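Local coordinates for nitrogen regulatory protein P-II (Thiomonas arsenitoxydans, PDB 5D4P) that binds adenine nucleotides such as ADP between its subunits and, as a PII-family member, probably regulates the activity of other proteins, at residues 12-17 with 64-69. Sequence-based numbering, arbitrary orientation.
Sequences LEIILE and IMIIAA. With ADP (adenosine-5'-diphosphate), chain D.
L12 N donates a hydrogen bond to A68 O at 2.8 Å, almost straight (175°), and A68 N returns a bond to L12 O. I14 with I66 and L16 with I64 repeat the exchange, so six backbone bonds zip strands 7-17 and 63-70 into the antiparallel centre of the ferredoxin-like PII sheet. Between the hydrogen-bonded pairs, M65 CA lies 3.2 Å from I14 O, a CA-H...O contact added to the bond this oxygen accepts from I66 N.

L12, I14, L16, I64, I66 and A68 face the two helices: I14 packs on F82 and F86 of helix 72-88, I66 on A24 and L28 of helix 21-31. L16 CG stands between its own backbone N and carbonyl carbon (chi1 47°), a turn that brings CD1 to 3.7 Å from I64 CG1.

E13, I15, M65 and I67 point to the other face, where the subunits of the trimer meet. M65 CG leaves anti to the backbone N (chi1 178°) and passes I15 CG1 at 3.9 Å; SD then lies against E13, 3.9 Å from its CB. The E13 carboxylate bridges subunits: OE1 pairs with K11 of the second subunit and OE2 with K11 of its own chain. Cut back to an alanine, M65 would lose CG and SD, which would probably leave E13 CB and I15 CG1 with a gap beside them and weaken the packing on I67 of the second subunit.

At the far end A69 reads the adenine of ADP with its backbone: N donates to N1, and O accepts from N6 at 3.1 Å, while A69 CB sits 3.7 Å from N1.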
loop_
_atom_site.group_PDB
_atom_site.type_symbol
_atom_site.label_atom_id
_atom_site.label_comp_id
_atom_site.label_asym_id
_atom_site.label_seq_id
_atom_site.Cartn_x
_atom_site.Cartn_y
_atom_site.Cartn_z
ATOM N N LEU C 12 3.501 -9.197 -2.333
ATOM C CA LEU C 12 3.676 -9.418 -0.903
ATOM C C LEU C 12 3.875 -8.090 -0.193
ATOM O O LEU C 12 4.688 -7.271 -0.626
ATOM C CB LEU C 12 4.878 -10.329 -0.634
ATOM C CG LEU C 12 4.690 -11.849 -0.599
ATOM C CD1 LEU C 12 3.904 -12.310 -1.794
ATOM C CD2 LEU C 12 6.025 -12.590 -0.476
ATOM N N GLU C 13 3.151 -7.890 0.905
ATOM C CA GLU C 13 3.439 -6.800 1.837
ATOM C C GLU C 13 3.961 -7.402 3.144
ATOM O O GLU C 13 3.243 -8.159 3.815
ATOM C CB GLU C 13 2.200 -5.936 2.106
ATOM C CG GLU C 13 1.713 -5.148 0.875
ATOM C CD GLU C 13 0.473 -4.320 1.142
ATOM O OE1 GLU C 13 -0.163 -4.508 2.204
ATOM O OE2 GLU C 13 0.115 -3.500 0.268
ATOM N N ILE C 14 5.206 -7.072 3.488
ATOM C CA ILE C 14 5.876 -7.671 4.636
ATOM C C ILE C 14 6.150 -6.608 5.686
ATOM O O ILE C 14 6.962 -5.715 5.471
ATOM C CB ILE C 14 7.189 -8.350 4.224
ATOM C CG1 ILE C 14 6.928 -9.365 3.113
ATOM C CG2 ILE C 14 7.859 -9.031 5.433
ATOM C CD1 ILE C 14 8.161 -9.645 2.214
ATOM N N ILE C 15 5.441 -6.679 6.806
ATOM C CA ILE C 15 5.622 -5.684 7.855
ATOM C C ILE C 15 6.450 -6.267 9.030
ATOM O O ILE C 15 6.098 -7.300 9.616
ATOM C CB ILE C 15 4.260 -5.169 8.355
ATOM C CG1 ILE C 15 3.477 -4.514 7.210
ATOM C CG2 ILE C 15 4.433 -4.181 9.481
ATOM C CD1 ILE C 15 1.996 -4.365 7.493
ATOM N N LEU C 16 7.555 -5.610 9.355
ATOM C CA LEU C 16 8.455 -6.098 10.404
ATOM C C LEU C 16 9.407 -4.989 10.880
ATOM O O LEU C 16 9.508 -3.948 10.241
ATOM C CB LEU C 16 9.238 -7.330 9.901
ATOM C CG LEU C 16 9.885 -7.248 8.510
ATOM C CD1 LEU C 16 10.902 -6.142 8.445
ATOM C CD2 LEU C 16 10.562 -8.564 8.151
ATOM N N GLU C 17 10.141 -5.231 11.968
ATOM C CA GLU C 17 11.080 -4.225 12.493
ATOM C C GLU C 17 12.255 -4.005 11.535
ATOM O O GLU C 17 12.782 -4.962 10.957
ATOM C CB GLU C 17 11.588 -4.612 13.907
ATOM C CG GLU C 17 10.494 -4.571 15.019
ATOM C CD GLU C 17 10.945 -5.170 16.367
ATOM O OE1 GLU C 17 12.134 -5.550 16.480
ATOM O OE2 GLU C 17 10.125 -5.224 17.330
ATOM N N ILE C 64 9.017 -1.107 9.421
ATOM C CA ILE C 64 9.011 -0.912 7.968
ATOM C C ILE C 64 8.085 -1.891 7.274
ATOM O O ILE C 64 7.673 -2.890 7.869
ATOM C CB ILE C 64 10.409 -1.074 7.354
ATOM C CG1 ILE C 64 10.851 -2.539 7.430
ATOM C CG2 ILE C 64 11.412 -0.112 8.019
ATOM C CD1 ILE C 64 12.176 -2.832 6.757
ATOM N N MET C 65 7.741 -1.580 6.025
ATOM C CA MET C 65 7.021 -2.510 5.164
ATOM C C MET C 65 7.771 -2.747 3.838
ATOM O O MET C 65 8.134 -1.810 3.128
ATOM C CB MET C 65 5.587 -2.014 4.882
ATOM C CG MET C 65 4.799 -2.938 3.929
ATOM S SD MET C 65 3.045 -2.478 3.683
ATOM C CE MET C 65 3.284 -0.872 2.965
ATOM N N ILE C 66 8.030 -4.012 3.535
ATOM C CA ILE C 66 8.678 -4.395 2.294
ATOM C C ILE C 66 7.647 -4.902 1.296
ATOM O O ILE C 66 6.985 -5.911 1.554
ATOM C CB ILE C 66 9.734 -5.490 2.540
ATOM C CG1 ILE C 66 10.798 -4.983 3.522
ATOM C CG2 ILE C 66 10.359 -5.943 1.223
ATOM C CD1 ILE C 66 11.696 -6.071 4.038
ATOM N N ILE C 67 7.541 -4.212 0.152
ATOM C CA ILE C 67 6.604 -4.574 -0.919
ATOM C C ILE C 67 7.341 -5.313 -2.014
ATOM O O ILE C 67 8.302 -4.782 -2.588
ATOM C CB ILE C 67 5.932 -3.336 -1.550
ATOM C CG1 ILE C 67 5.294 -2.457 -0.477
ATOM C CG2 ILE C 67 4.940 -3.761 -2.638
ATOM C CD1 ILE C 67 5.038 -1.039 -0.927
ATOM N N ALA C 68 6.906 -6.532 -2.317
ATOM C CA ALA C 68 7.606 -7.327 -3.317
ATOM C C ALA C 68 6.643 -8.013 -4.262
ATOM O O ALA C 68 5.831 -8.837 -3.842
ATOM C CB ALA C 68 8.518 -8.352 -2.645
ATOM N N ALA C 69 6.709 -7.641 -5.536
ATOM C CA ALA C 69 5.906 -8.304 -6.558
ATOM C C ALA C 69 6.647 -9.525 -7.084
ATOM O O ALA C 69 7.781 -9.418 -7.549
ATOM C CB ALA C 69 5.571 -7.341 -7.684
HETATM P PB ADP D . 16.507 -0.228 -12.464
HETATM O O1B ADP D . 17.415 -0.198 -11.260
HETATM O O2B ADP D . 16.662 0.943 -13.398
HETATM O O3B ADP D . 16.469 -1.558 -13.181
HETATM P PA ADP D . 13.728 -0.884 -11.945
HETATM O O1A ADP D . 14.073 -2.342 -12.140
HETATM O O2A ADP D . 12.763 -0.205 -12.890
HETATM O O3A ADP D . 15.056 0.019 -11.787
HETATM O "O5'" ADP D . 13.044 -0.726 -10.487
HETATM C "C5'" ADP D . 12.744 0.589 -10.014
HETATM C "C4'" ADP D . 12.132 0.551 -8.625
HETATM O "O4'" ADP D . 10.842 -0.038 -8.718
HETATM C "C3'" ADP D . 12.891 -0.324 -7.635
HETATM O "O3'" ADP D . 13.881 0.411 -6.926
HETATM C "C2'" ADP D . 11.800 -0.805 -6.703
HETATM O "O2'" ADP D . 11.566 0.174 -5.701
HETATM C "C1'" ADP D . 10.571 -0.865 -7.591
HETATM N N9 ADP D . 10.459 -2.273 -8.018
HETATM C C8 ADP D . 11.058 -2.856 -9.083
HETATM N N7 ADP D . 10.753 -4.174 -9.151
HETATM C C5 ADP D . 9.946 -4.437 -8.101
HETATM C C6 ADP D . 9.244 -5.622 -7.562
HETATM N N6 ADP D . 9.339 -6.833 -8.167
HETATM N N1 ADP D . 8.508 -5.450 -6.443
HETATM C C2 ADP D . 8.390 -4.258 -5.814
HETATM N N3 ADP D . 9.000 -3.142 -6.239
HETATM C C4 ADP D . 9.765 -3.179 -7.358
#